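Local atomic coordinates of DyP-type peroxidase (Pleurotus ostreatus PC15, PDB entry 6FSK), a protein that probably uses a heme b cofactor and hydrogen peroxide to oxidise dyes and other substrates, Mn(II) among them. Residues Asp105-Gly113 with Ile430-Gly438; Gln247-Glu257 with Val364-Thr374. The protein carries 1 engineered substitution. All coordinates share one frame; numbering follows the deposited sequence.

Contact 1 of 2, residues Asp105-Gly113 with Ile430-Gly438; sequences DAEILGDPG and IIGQKVGGG. With HEM (protoporphyrin IX containing Fe), chain C.
Gln-433 reaches into the turn that ends helix 102-109, and its side chain can be followed atom by atom along Gly-110. Gln-433 CB lies 3.4 Å from Gly-110 O. CG, anti to its own carbonyl carbon (chi1 -66°), runs past the same oxygen, and the extended chain beyond follows the turn, bringing Gln-433 CD to 3.6 Å from Gly-110 C. At the tip, Gln-433 NE2 gives one N-H to Asp-111 OD1 at 2.9 Å, almost straight at 178° and in the amide plane; the carboxylate is met on its anti side. The second N-H of Gln-433 NE2 goes to Leu-109 O at 3.0 Å, more bent at 141°, with the donor above the carbonyl plane. Two acceptors at one nitrogen fix the amide's rotation, and OE1 lies beside Asp-111 CA and near Pro-112 CD.

The turn is a Schellman motif: Gly-110, at positive phi, lets its own N and Asp-111 N bond back to Glu-107 O and Ala-106 O. Glycine suits the place twice over, since a CB would be jammed against the preceding carbonyl and would clash with Gln-433 CB. A leucine in place of Gln-433 would probably cost Asp-111 OD1 and Leu-109 O one donor each, although Arg-243 and Asn-402 also bind them. Val-435, second residue of a type II beta turn, lays CG2 4.0 Å from Gly-110 CA, where a branched apolar residue fits against bare backbone. Earlier in 430-438, Ile-431 presses CG2 to 3.4 Å from the heme's CHC, and Ile-430 CG2 faces the same porphyrin.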
# COMPACT_ATOMS: atom_id res chain seq x y z
N ASP A 105 14.79 9.01 -0.39
CA ASP A 105 14.48 7.97 -1.38
C ASP A 105 13.41 8.44 -2.37
O ASP A 105 13.34 7.95 -3.49
CB ASP A 105 13.98 6.71 -0.67
CG ASP A 105 14.12 5.44 -1.51
OD1 ASP A 105 15.15 5.25 -2.15
OD2 ASP A 105 13.15 4.57 -1.49
N ALA A 106 12.61 9.43 -1.96
CA ALA A 106 11.52 9.94 -2.76
C ALA A 106 12.04 10.51 -4.10
O ALA A 106 11.35 10.52 -5.11
CB ALA A 106 10.78 11.03 -2.01
N GLU A 107 13.30 10.94 -4.15
CA GLU A 107 13.87 11.38 -5.43
C GLU A 107 13.84 10.25 -6.45
O GLU A 107 13.32 10.42 -7.54
CB GLU A 107 15.33 11.83 -5.23
CG GLU A 107 15.90 12.50 -6.47
CD GLU A 107 17.34 12.97 -6.33
OE1 GLU A 107 17.95 12.92 -5.22
OE2 GLU A 107 17.85 13.48 -7.39
N ILE A 108 14.32 9.08 -6.03
CA ILE A 108 14.30 7.91 -6.90
C ILE A 108 12.91 7.36 -7.11
O ILE A 108 12.61 6.85 -8.21
CB ILE A 108 15.32 6.90 -6.42
CG1 ILE A 108 16.76 7.48 -6.77
CG2 ILE A 108 15.13 5.55 -7.03
CD1 ILE A 108 17.82 6.62 -6.12
N LEU A 109 12.05 7.51 -6.10
CA LEU A 109 10.63 7.09 -6.28
C LEU A 109 9.95 7.88 -7.36
O LEU A 109 8.90 7.45 -7.94
CB LEU A 109 9.81 7.15 -5.00
CG LEU A 109 10.28 6.35 -3.80
CD1 LEU A 109 9.38 6.63 -2.60
CD2 LEU A 109 10.35 4.88 -4.09
N GLY A 110 10.44 9.08 -7.66
CA GLY A 110 9.85 9.93 -8.68
C GLY A 110 8.96 11.06 -8.17
O GLY A 110 8.28 11.70 -8.99
N ASP A 111 8.97 11.32 -6.88
CA ASP A 111 8.12 12.33 -6.29
C ASP A 111 8.51 13.70 -6.86
O ASP A 111 9.67 13.98 -7.10
CB ASP A 111 8.29 12.42 -4.78
CG ASP A 111 7.59 11.27 -4.02
OD1 ASP A 111 7.36 10.22 -4.67
OD2 ASP A 111 7.35 11.37 -2.80
N PRO A 112 7.51 14.56 -7.02
CA PRO A 112 7.82 15.98 -7.30
C PRO A 112 8.70 16.58 -6.21
O PRO A 112 8.61 16.20 -5.02
CB PRO A 112 6.46 16.66 -7.31
CG PRO A 112 5.44 15.56 -7.47
CD PRO A 112 6.07 14.37 -6.75
N GLY A 113 9.57 17.51 -6.60
CA GLY A 113 10.50 18.03 -5.63
C GLY A 113 11.47 18.98 -6.29
O GLY A 113 11.27 19.27 -7.44
N ILE A 430 -1.95 5.12 -12.55
CA ILE A 430 -2.44 5.47 -11.21
C ILE A 430 -1.28 6.01 -10.36
O ILE A 430 -1.35 7.07 -9.80
CB ILE A 430 -3.13 4.27 -10.52
CG1 ILE A 430 -4.25 3.74 -11.37
CG2 ILE A 430 -3.57 4.62 -9.12
CD1 ILE A 430 -5.40 4.68 -11.57
N ILE A 431 -0.20 5.26 -10.28
CA ILE A 431 0.93 5.59 -9.42
C ILE A 431 2.27 5.84 -10.10
O ILE A 431 3.22 6.24 -9.46
CB ILE A 431 1.17 4.51 -8.29
CG1 ILE A 431 1.55 3.15 -8.89
CG2 ILE A 431 -0.02 4.31 -7.41
CD1 ILE A 431 2.26 2.20 -7.99
N GLY A 432 2.36 5.56 -11.40
CA GLY A 432 3.70 5.73 -12.05
C GLY A 432 4.18 7.16 -12.05
O GLY A 432 3.35 8.07 -12.33
N GLN A 433 5.44 7.41 -11.71
CA GLN A 433 5.98 8.75 -11.64
C GLN A 433 7.16 8.84 -12.54
O GLN A 433 7.95 7.86 -12.68
CB GLN A 433 6.43 9.07 -10.21
CG GLN A 433 5.27 9.10 -9.25
CD GLN A 433 5.59 9.71 -7.89
OE1 GLN A 433 5.00 10.76 -7.51
NE2 GLN A 433 6.53 9.11 -7.18
N LYS A 434 7.33 10.00 -13.17
CA LYS A 434 8.48 10.20 -14.06
C LYS A 434 9.37 11.23 -13.31
O LYS A 434 8.93 12.38 -13.07
CB LYS A 434 8.03 10.71 -15.43
CG LYS A 434 9.25 10.89 -16.38
CD LYS A 434 8.72 11.01 -17.81
CE LYS A 434 9.51 10.38 -18.82
NZ LYS A 434 8.95 10.68 -20.15
N VAL A 435 10.62 10.87 -13.01
CA VAL A 435 11.57 11.77 -12.41
C VAL A 435 11.71 13.06 -13.28
O VAL A 435 11.87 12.98 -14.49
CB VAL A 435 12.93 11.06 -12.32
CG1 VAL A 435 14.06 12.06 -11.99
CG2 VAL A 435 12.90 9.94 -11.26
N GLY A 436 11.56 14.19 -12.61
CA GLY A 436 11.49 15.50 -13.28
C GLY A 436 10.16 15.96 -13.66
O GLY A 436 10.01 17.07 -14.20
N GLY A 437 9.12 15.14 -13.45
CA GLY A 437 7.76 15.51 -13.79
C GLY A 437 7.47 15.72 -15.25
O GLY A 437 6.48 16.43 -15.63
N GLY A 438 8.15 15.02 -16.13
CA GLY A 438 7.86 15.12 -17.59
C GLY A 438 6.69 14.31 -18.09
O GLY A 438 5.93 13.78 -17.30
CHA HEM C . -4.10 -3.17 -6.18
CHB HEM C . -5.71 1.37 -6.17
CHC HEM C . -1.37 2.84 -4.70
CHD HEM C . 0.36 -1.68 -5.01
C1A HEM C . -4.96 -2.08 -6.31
C2A HEM C . -6.34 -2.13 -6.69
C3A HEM C . -6.80 -0.87 -6.64
C4A HEM C . -5.69 -0.04 -6.31
CMA HEM C . -8.17 -0.41 -7.01
CAA HEM C . -7.09 -3.38 -7.10
CBA HEM C . -7.85 -4.14 -6.02
CGA HEM C . -6.95 -4.82 -5.03
O1A HEM C . -6.36 -5.86 -5.34
O2A HEM C . -6.84 -4.31 -3.88
C1B HEM C . -4.67 2.22 -5.77
C2B HEM C . -4.75 3.59 -5.56
C3B HEM C . -3.55 4.05 -5.11
C4B HEM C . -2.69 2.85 -5.08
CMB HEM C . -5.96 4.45 -5.82
CAB HEM C . -3.04 5.38 -4.74
CBB HEM C . -3.82 6.38 -4.39
C1C HEM C . -0.46 1.82 -4.72
C2C HEM C . 0.91 1.84 -4.46
C3C HEM C . 1.43 0.58 -4.57
C4C HEM C . 0.31 -0.28 -4.85
CMC HEM C . 1.67 3.09 -4.09
CAC HEM C . 2.82 0.05 -4.49
CBC HEM C . 3.92 0.77 -4.77
C1D HEM C . -0.77 -2.46 -5.30
C2D HEM C . -0.68 -3.95 -5.28
C3D HEM C . -1.97 -4.36 -5.57
C4D HEM C . -2.73 -3.14 -5.81
CMD HEM C . 0.49 -4.80 -4.97
CAD HEM C . -2.48 -5.78 -5.76
CBD HEM C . -2.26 -6.31 -7.14
CGD HEM C . -2.66 -7.76 -7.25
O1D HEM C . -3.42 -8.00 -8.21
O2D HEM C . -2.33 -8.56 -6.39
NA HEM C . -4.51 -0.76 -6.17
NB HEM C . -3.40 1.79 -5.56
NC HEM C . -0.80 0.49 -5.09
ND HEM C . -1.98 -2.05 -5.69
FE HEM C . -2.66 -0.14 -5.71
O HOH W 1 8.59 13.97 -10.48
O HOH W 2 10.34 14.72 -10.04

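Contact 2 of 2, residues Gln247-Glu257 with Val364-Thr374; sequences QMVPEFDDFLE and VTSQEHHDKKT. With HEM (protoporphyrin IX containing Fe), chain C.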
# COMPACT_ATOMS: atom_id res chain seq x y z
N GLN A 247 -5.43 12.17 -3.99
CA GLN A 247 -6.01 11.80 -5.27
C GLN A 247 -6.79 12.98 -5.86
O GLN A 247 -7.54 13.65 -5.18
CB GLN A 247 -6.92 10.62 -5.08
CG GLN A 247 -6.09 9.36 -4.71
CD GLN A 247 -6.99 8.22 -4.36
OE1 GLN A 247 -6.95 7.76 -3.25
NE2 GLN A 247 -7.67 7.64 -5.28
N MET A 248 -6.66 13.13 -7.16
CA MET A 248 -7.31 14.16 -7.94
C MET A 248 -8.50 13.56 -8.70
O MET A 248 -8.37 13.16 -9.85
CB MET A 248 -6.23 14.79 -8.86
CG MET A 248 -4.94 15.20 -8.14
SD MET A 248 -5.19 16.34 -6.79
CE MET A 248 -5.48 17.78 -7.75
N VAL A 249 -9.63 13.44 -8.00
CA VAL A 249 -10.77 12.68 -8.45
C VAL A 249 -11.49 13.28 -9.63
O VAL A 249 -11.70 12.59 -10.62
CB VAL A 249 -11.66 12.20 -7.30
CG1 VAL A 249 -12.78 11.32 -7.78
CG2 VAL A 249 -10.79 11.44 -6.33
N PRO A 250 -11.94 14.51 -9.50
CA PRO A 250 -12.58 15.16 -10.66
C PRO A 250 -11.70 15.17 -11.91
O PRO A 250 -12.18 14.98 -13.04
CB PRO A 250 -12.87 16.62 -10.18
CG PRO A 250 -12.92 16.47 -8.66
CD PRO A 250 -11.90 15.37 -8.32
N GLU A 251 -10.40 15.34 -11.71
CA GLU A 251 -9.42 15.36 -12.78
C GLU A 251 -9.34 14.01 -13.45
O GLU A 251 -9.33 13.90 -14.68
CB GLU A 251 -8.03 15.82 -12.27
CG GLU A 251 -7.96 17.25 -11.83
CD GLU A 251 -8.39 17.55 -10.40
OE1 GLU A 251 -8.98 16.70 -9.70
OE2 GLU A 251 -8.19 18.75 -10.02
N PHE A 252 -9.31 12.96 -12.69
CA PHE A 252 -9.33 11.61 -13.25
C PHE A 252 -10.62 11.35 -14.00
O PHE A 252 -10.60 10.80 -15.17
CB PHE A 252 -9.06 10.61 -12.13
CG PHE A 252 -9.08 9.16 -12.53
CD1 PHE A 252 -7.99 8.62 -13.18
CD2 PHE A 252 -10.21 8.39 -12.28
CE1 PHE A 252 -8.03 7.26 -13.55
CE2 PHE A 252 -10.22 7.08 -12.61
CZ PHE A 252 -9.12 6.54 -13.18
N ASP A 253 -11.74 11.72 -13.42
CA ASP A 253 -13.04 11.54 -14.07
C ASP A 253 -13.08 12.32 -15.41
O ASP A 253 -13.54 11.78 -16.40
CB ASP A 253 -14.18 11.98 -13.20
CG ASP A 253 -14.45 11.07 -12.00
OD1 ASP A 253 -14.03 9.95 -11.91
OD2 ASP A 253 -15.16 11.64 -11.12
N ASP A 254 -12.60 13.52 -15.42
CA ASP A 254 -12.48 14.38 -16.67
C ASP A 254 -11.59 13.71 -17.75
O ASP A 254 -12.00 13.56 -18.95
CB ASP A 254 -12.01 15.75 -16.24
CG ASP A 254 -11.85 16.74 -17.34
OD1 ASP A 254 -12.38 16.54 -18.48
OD2 ASP A 254 -11.21 17.78 -17.11
N PHE A 255 -10.41 13.22 -17.32
CA PHE A 255 -9.59 12.40 -18.18
C PHE A 255 -10.34 11.29 -18.85
O PHE A 255 -10.28 11.11 -20.07
CB PHE A 255 -8.41 11.88 -17.37
CG PHE A 255 -7.56 10.95 -18.14
CD1 PHE A 255 -6.79 11.44 -19.19
CD2 PHE A 255 -7.59 9.59 -17.89
CE1 PHE A 255 -5.98 10.58 -19.93
CE2 PHE A 255 -6.77 8.71 -18.67
CZ PHE A 255 -6.00 9.23 -19.64
N LEU A 256 -11.02 10.47 -18.08
CA LEU A 256 -11.75 9.31 -18.63
C LEU A 256 -12.83 9.80 -19.59
O LEU A 256 -12.94 9.29 -20.70
CB LEU A 256 -12.35 8.42 -17.54
CG LEU A 256 -11.40 7.77 -16.58
CD1 LEU A 256 -12.25 6.89 -15.65
CD2 LEU A 256 -10.35 6.96 -17.25
N GLU A 257 -13.61 10.80 -19.19
CA GLU A 257 -14.65 11.35 -20.03
C GLU A 257 -14.12 11.89 -21.33
O GLU A 257 -14.87 11.85 -22.35
CB GLU A 257 -15.31 12.51 -19.29
CG GLU A 257 -16.27 12.18 -18.24
CD GLU A 257 -16.74 13.44 -17.47
OE1 GLU A 257 -16.43 14.64 -17.79
OE2 GLU A 257 -17.48 13.15 -16.53
N VAL A 364 -16.55 13.89 -3.21
CA VAL A 364 -16.46 14.98 -4.22
C VAL A 364 -17.77 15.81 -4.13
O VAL A 364 -18.83 15.22 -4.09
CB VAL A 364 -16.27 14.38 -5.60
CG1 VAL A 364 -16.38 15.43 -6.72
CG2 VAL A 364 -14.90 13.64 -5.61
N THR A 365 -17.58 17.12 -4.09
CA THR A 365 -18.74 18.01 -3.94
C THR A 365 -19.35 18.37 -5.30
O THR A 365 -18.76 18.18 -6.36
CB THR A 365 -18.37 19.34 -3.30
OG1 THR A 365 -17.46 20.00 -4.12
CG2 THR A 365 -17.69 19.15 -1.88
N SER A 366 -20.62 18.84 -5.25
CA SER A 366 -21.25 19.30 -6.52
C SER A 366 -20.43 20.31 -7.23
O SER A 366 -20.31 20.28 -8.47
CB SER A 366 -22.68 19.93 -6.16
OG SER A 366 -23.47 18.89 -5.65
N GLN A 367 -19.78 21.24 -6.53
CA GLN A 367 -19.00 22.29 -7.18
C GLN A 367 -17.75 21.66 -7.83
O GLN A 367 -17.33 22.09 -8.93
CB GLN A 367 -18.54 23.38 -6.24
CG GLN A 367 -17.91 24.56 -6.95
CD GLN A 367 -18.96 25.35 -7.78
OE1 GLN A 367 -20.00 25.70 -7.27
NE2 GLN A 367 -18.72 25.52 -9.06
N GLU A 368 -17.09 20.74 -7.12
CA GLU A 368 -15.98 20.05 -7.71
C GLU A 368 -16.38 19.30 -8.93
O GLU A 368 -15.60 19.33 -9.93
CB GLU A 368 -15.34 19.06 -6.69
CG GLU A 368 -14.61 19.74 -5.56
CD GLU A 368 -14.04 18.72 -4.54
OE1 GLU A 368 -12.77 18.62 -4.32
OE2 GLU A 368 -14.87 18.01 -3.94
N HIS A 369 -17.49 18.59 -8.89
CA HIS A 369 -17.98 17.86 -10.09
C HIS A 369 -18.24 18.84 -11.25
O HIS A 369 -17.76 18.66 -12.38
CB HIS A 369 -19.19 17.08 -9.74
CG HIS A 369 -19.72 16.27 -10.87
ND1 HIS A 369 -19.05 15.19 -11.38
CD2 HIS A 369 -20.90 16.35 -11.54
CE1 HIS A 369 -19.79 14.64 -12.35
NE2 HIS A 369 -20.91 15.32 -12.45
N HIS A 370 -18.84 20.01 -10.94
CA HIS A 370 -19.14 20.98 -12.01
C HIS A 370 -17.89 21.53 -12.59
O HIS A 370 -17.75 21.65 -13.81
CB HIS A 370 -19.97 22.12 -11.42
CG HIS A 370 -20.21 23.24 -12.38
ND1 HIS A 370 -19.30 24.27 -12.58
CD2 HIS A 370 -21.21 23.44 -13.26
CE1 HIS A 370 -19.77 25.09 -13.52
NE2 HIS A 370 -20.93 24.61 -13.93
N ASP A 371 -16.92 21.89 -11.73
CA ASP A 371 -15.70 22.49 -12.12
C ASP A 371 -14.71 21.50 -12.78
O ASP A 371 -13.78 21.95 -13.40
CB ASP A 371 -14.99 23.10 -10.89
CG ASP A 371 -15.65 24.39 -10.36
OD1 ASP A 371 -16.56 24.90 -11.00
OD2 ASP A 371 -15.23 24.83 -9.27
N LYS A 372 -14.92 20.21 -12.54
CA LYS A 372 -13.96 19.15 -12.89
C LYS A 372 -12.63 19.41 -12.26
O LYS A 372 -11.57 19.07 -12.80
CB LYS A 372 -13.91 18.91 -14.43
CG LYS A 372 -15.29 18.78 -15.05
CD LYS A 372 -15.27 18.43 -16.53
CE LYS A 372 -16.69 18.10 -17.10
NZ LYS A 372 -16.66 18.23 -18.56
N LYS A 373 -12.61 19.96 -11.05
CA LYS A 373 -11.36 20.25 -10.38
C LYS A 373 -11.51 19.95 -8.89
O LYS A 373 -12.52 20.17 -8.30
CB LYS A 373 -10.97 21.71 -10.49
CG LYS A 373 -10.67 22.16 -11.92
CD LYS A 373 -9.43 21.49 -12.55
CE LYS A 373 -9.29 21.78 -14.04
NZ LYS A 373 -9.39 23.26 -14.26
N THR A 374 -10.41 19.50 -8.31
CA THR A 374 -10.30 19.25 -6.89
C THR A 374 -10.22 20.57 -6.10
O THR A 374 -9.38 21.45 -6.41
CB THR A 374 -9.03 18.47 -6.59
OG1 THR A 374 -9.18 17.13 -7.11
CG2 THR A 374 -8.79 18.34 -5.11
CHA HEM C . -4.10 -3.17 -6.18
CHB HEM C . -5.71 1.37 -6.17
CHC HEM C . -1.37 2.84 -4.70
CHD HEM C . 0.36 -1.68 -5.01
C1A HEM C . -4.96 -2.08 -6.31
C2A HEM C . -6.34 -2.13 -6.69
C3A HEM C . -6.80 -0.87 -6.64
C4A HEM C . -5.69 -0.04 -6.31
CMA HEM C . -8.17 -0.41 -7.01
CAA HEM C . -7.09 -3.38 -7.10
CBA HEM C . -7.85 -4.14 -6.02
CGA HEM C . -6.95 -4.82 -5.03
O1A HEM C . -6.36 -5.86 -5.34
O2A HEM C . -6.84 -4.31 -3.88
C1B HEM C . -4.67 2.22 -5.77
C2B HEM C . -4.75 3.59 -5.56
C3B HEM C . -3.55 4.05 -5.11
C4B HEM C . -2.69 2.85 -5.08
CMB HEM C . -5.96 4.45 -5.82
CAB HEM C . -3.04 5.38 -4.74
CBB HEM C . -3.82 6.38 -4.39
C1C HEM C . -0.46 1.82 -4.72
C2C HEM C . 0.91 1.84 -4.46
C3C HEM C . 1.43 0.58 -4.57
C4C HEM C . 0.31 -0.28 -4.85
CMC HEM C . 1.67 3.09 -4.09
CAC HEM C . 2.82 0.05 -4.49
CBC HEM C . 3.92 0.77 -4.77
C1D HEM C . -0.77 -2.46 -5.30
C2D HEM C . -0.68 -3.95 -5.28
C3D HEM C . -1.97 -4.36 -5.57
C4D HEM C . -2.73 -3.14 -5.81
CMD HEM C . 0.49 -4.80 -4.97
CAD HEM C . -2.48 -5.78 -5.76
CBD HEM C . -2.26 -6.31 -7.14
CGD HEM C . -2.66 -7.76 -7.25
O1D HEM C . -3.42 -8.00 -8.21
O2D HEM C . -2.33 -8.56 -6.39
NA HEM C . -4.51 -0.76 -6.17
NB HEM C . -3.40 1.79 -5.56
NC HEM C . -0.80 0.49 -5.09
ND HEM C . -1.98 -2.05 -5.69
FE HEM C . -2.66 -0.14 -5.71
O HOH W 3 -9.88 14.99 -5.55
O HOH W 4 -16.24 14.84 -11.02
O HOH W 5 -14.92 16.10 -19.27
O HOH W 6 -10.04 18.38 -14.89
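Glu-251 sets its CG anti to its own carbonyl carbon (chi1 -67°) and then bends at chi2 (85°), curling the carboxylate toward Thr-374, whose OG1 is likewise anti to its carbonyl carbon. One residue thereby grips both oxygens: Thr-374 OG1 donates to Glu-251 OE1 at 2.6 Å, and Thr-374 N to Glu-251 OE2 at 2.9 Å, each on the syn side. Threonine suits this place because its hydroxyl and backbone N-H can be offered together, holding the carboxylate against turning. A water joins Thr-374 OG1 to Gln-247 O and Val-249 N.

Pro-250, in the first turn of helix 249-258, where its missing N-H costs no helical bond, packs CB 3.5 Å from Lys-372 C. Beside it Val-249 CG1 meets Val-364 CG2 at 3.8 Å.

Lys-372 stretches its extended chain across Asp-254, CD lying 3.9 Å from Asp-254 CG, and makes a long salt bridge from NZ to Glu-257 OE1 (3.7 Å). A water accepts from this NZ and donates to Asp-254 OD1 and Glu-257 OE1, so the lysine's charge probably eases the closeness of two acids; Asp-254 OD1 also hydrogen-bonds a MES molecule, probably from the crystallisation liquor.

Short helix 366-371 starts with a capping box of Thr-365 and Glu-368, whose carboxylate also binds His-375 N and Arg-378, and ends in a Schellman motif with Lys-372 at positive phi. The chain leaving this capped helix packs on the first turn of 249-258, within the C-terminal part of the DyP-type peroxidase fold, where Gln-247 borders the heme pocket.

How the contacts relate
From the N terminus, the chain first passes 105-113, at the end of helix 102-109, and only much later supplies its partner. Strand 238-247 then leads into 247-257, and after 106 intervening residues 364-374 returns to close contact 2 between strands 354-360 and 379-386. The chain runs on to 430-438, which closes contact 1 across 316 residues, so contact 2 is nested inside it and nothing crosses. Contact 1 ties the N-terminal part of the fold to a late loop beside the heme; contact 2 joins two connections within the C-terminal part. Their centres lie 23 Å apart, yet both touch the heme, and Ile-430 CD1 packs 4.2 Å from Phe-252 CE1.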